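Local coordinates for protein orotidine-5-phosphate decarboxylase/orotate phosphoribosyltransferase, putative (Ompdcase-oprtase, putative) (PDB 3QW3) that probably decarboxylates orotidine 5'-phosphate to UMP, as the decarboxylase domain of a bifunctional UMP synthase that completes de novo pyrimidine synthesis, at residues 155-158 against 159-163. Sequence-based numbering, arbitrary orientation.
Sequences YEAV and AERAE. With SO4 (sulfate ion), chain F.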
loop_
_atom_site.group_PDB
_atom_site.type_symbol
_atom_site.label_atom_id
_atom_site.label_comp_id
_atom_site.label_asym_id
_atom_site.label_seq_id
_atom_site.Cartn_x
_atom_site.Cartn_y
_atom_site.Cartn_z
ATOM N N TYR A 155 -13.877 -9.560 5.892
ATOM C CA TYR A 155 -14.065 -8.123 6.110
ATOM C C TYR A 155 -14.723 -7.804 7.452
ATOM O O TYR A 155 -14.430 -6.778 8.063
ATOM C CB TYR A 155 -14.772 -7.436 4.931
ATOM C CG TYR A 155 -16.236 -7.775 4.718
ATOM C CD1 TYR A 155 -16.620 -8.675 3.731
ATOM C CD2 TYR A 155 -17.236 -7.151 5.468
ATOM C CE1 TYR A 155 -17.959 -8.969 3.507
ATOM C CE2 TYR A 155 -18.579 -7.440 5.256
ATOM C CZ TYR A 155 -18.931 -8.353 4.272
ATOM O OH TYR A 155 -20.253 -8.651 4.042
ATOM N N GLU A 156 -15.586 -8.703 7.922
ATOM C CA GLU A 156 -16.173 -8.569 9.254
ATOM C C GLU A 156 -15.122 -8.766 10.345
ATOM O O GLU A 156 -15.151 -8.079 11.370
ATOM C CB GLU A 156 -17.331 -9.553 9.439
ATOM C CG GLU A 156 -18.558 -9.229 8.599
ATOM C CD GLU A 156 -19.680 -10.236 8.807
ATOM O OE1 GLU A 156 -20.646 -9.907 9.528
ATOM O OE2 GLU A 156 -19.585 -11.357 8.259
ATOM N N ALA A 157 -14.190 -9.696 10.123
ATOM C CA ALA A 157 -13.073 -9.896 11.055
ATOM C C ALA A 157 -12.166 -8.659 11.150
ATOM O O ALA A 157 -11.674 -8.314 12.227
ATOM C CB ALA A 157 -12.261 -11.135 10.673
ATOM N N VAL A 158 -11.953 -7.997 10.016
ATOM C CA VAL A 158 -11.182 -6.761 9.971
ATOM C C VAL A 158 -11.912 -5.654 10.746
ATOM O O VAL A 158 -11.304 -4.945 11.552
ATOM C CB VAL A 158 -10.900 -6.336 8.508
ATOM C CG1 VAL A 158 -10.305 -4.927 8.444
ATOM C CG2 VAL A 158 -9.970 -7.345 7.840
ATOM N N ALA A 159 -13.215 -5.537 10.510
ATOM C CA ALA A 159 -14.048 -4.549 11.204
ATOM C C ALA A 159 -14.008 -4.716 12.725
ATOM O O ALA A 159 -13.902 -3.726 13.454
ATOM C CB ALA A 159 -15.489 -4.601 10.683
ATOM N N GLU A 160 -14.071 -5.962 13.193
ATOM C CA GLU A 160 -14.008 -6.270 14.630
ATOM C C GLU A 160 -12.681 -5.852 15.251
ATOM O O GLU A 160 -12.645 -5.229 16.320
ATOM C CB GLU A 160 -14.223 -7.767 14.875
ATOM C CG GLU A 160 -15.625 -8.269 14.616
ATOM C CD GLU A 160 -15.774 -9.740 14.976
ATOM O OE1 GLU A 160 -14.839 -10.524 14.709
ATOM O OE2 GLU A 160 -16.824 -10.114 15.536
ATOM N N ARG A 161 -11.584 -6.199 14.576
ATOM C CA ARG A 161 -10.253 -5.797 15.012
ATOM C C ARG A 161 -10.145 -4.284 15.118
ATOM O O ARG A 161 -9.603 -3.758 16.088
ATOM C CB ARG A 161 -9.202 -6.314 14.034
ATOM C CG ARG A 161 -8.553 -7.601 14.461
ATOM C CD ARG A 161 -7.983 -8.335 13.267
ATOM N NE ARG A 161 -7.460 -9.644 13.649
ATOM C CZ ARG A 161 -8.194 -10.745 13.792
ATOM N NH1 ARG A 161 -9.507 -10.723 13.593
ATOM N NH2 ARG A 161 -7.604 -11.877 14.142
ATOM N N ALA A 162 -10.668 -3.593 14.107
ATOM C CA ALA A 162 -10.577 -2.148 14.030
ATOM C C ALA A 162 -11.347 -1.467 15.159
ATOM O O ALA A 162 -10.824 -0.557 15.791
ATOM C CB ALA A 162 -11.059 -1.659 12.669
ATOM N N GLU A 163 -12.579 -1.916 15.405
ATOM C CA GLU A 163 -13.405 -1.379 16.496
ATOM C C GLU A 163 -12.832 -1.771 17.859
ATOM O O GLU A 163 -12.926 -1.006 18.823
ATOM C CB GLU A 163 -14.854 -1.875 16.359
ATOM C CG GLU A 163 -15.832 -1.410 17.456
ATOM C CD GLU A 163 -16.346 0.018 17.278
ATOM O OE1 GLU A 163 -16.631 0.443 16.139
ATOM O OE2 GLU A 163 -16.489 0.721 18.299
HETATM S S SO4 F . -10.430 -14.061 15.516
HETATM O O1 SO4 F . -9.667 -15.208 16.002
HETATM O O2 SO4 F . -10.810 -13.211 16.644
HETATM O O3 SO4 F . -9.605 -13.293 14.599
HETATM O O4 SO4 F . -11.622 -14.527 14.811
#
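Ala157 and Arg161 meet one turn apart on helix 154-163, in a local i to i+4 contact on the outer layer of the barrel, where the helix lies between the strands and the second subunit. The Arg161 side chain runs back toward the preceding turn, extended from CG to NE, and brings NH1 to 4.0 Å from Ala157 CB. Ala157 O accepts the hydrogen bond of Arg161 N at 3.2 Å, nearly straight at 167°, and the same oxygen also lies at the edge of the guanidinium, in its plane.

At a different edge, between its two terminal nitrogens, the guanidinium holds a sulfate, probably from the crystallisation liquor. One oxygen, O3, takes hydrogen bonds from both: 2.8 Å from Arg161 NH1 and, at a distance so short that its exact value is doubtful, 2.5 Å from Arg161 NH2. Arg152 NH2 gives the ion a further bond, and the two arginines would be expected to offset its charge.

Next to this, Glu160 has CG anti to its carbonyl carbon (chi1 -70°), which lays CG against Glu156 O at 3.3 Å. From there the extended chain carries the carboxylate to salt bridges with Arg152 and Arg190, one on each oxygen.

The same i to i+4 backbone bond recurs along the helix: Glu160 N to Glu156 O, Ala159 N to Tyr155 O and Ala162 N to Val158 O, each 3.0 Å. Ala159 and Ala162 present only methyl groups to Leu174 of strand 172-176, whereas Val158 packs on Tyr113 and Ala157 on Leu147, both of the second subunit. This is a regular alpha-helix of the TIM-barrel shell, packed on strands 129-135 and 172-176 and on helix 181-190, with another side in the dimer interface of an OMP decarboxylase.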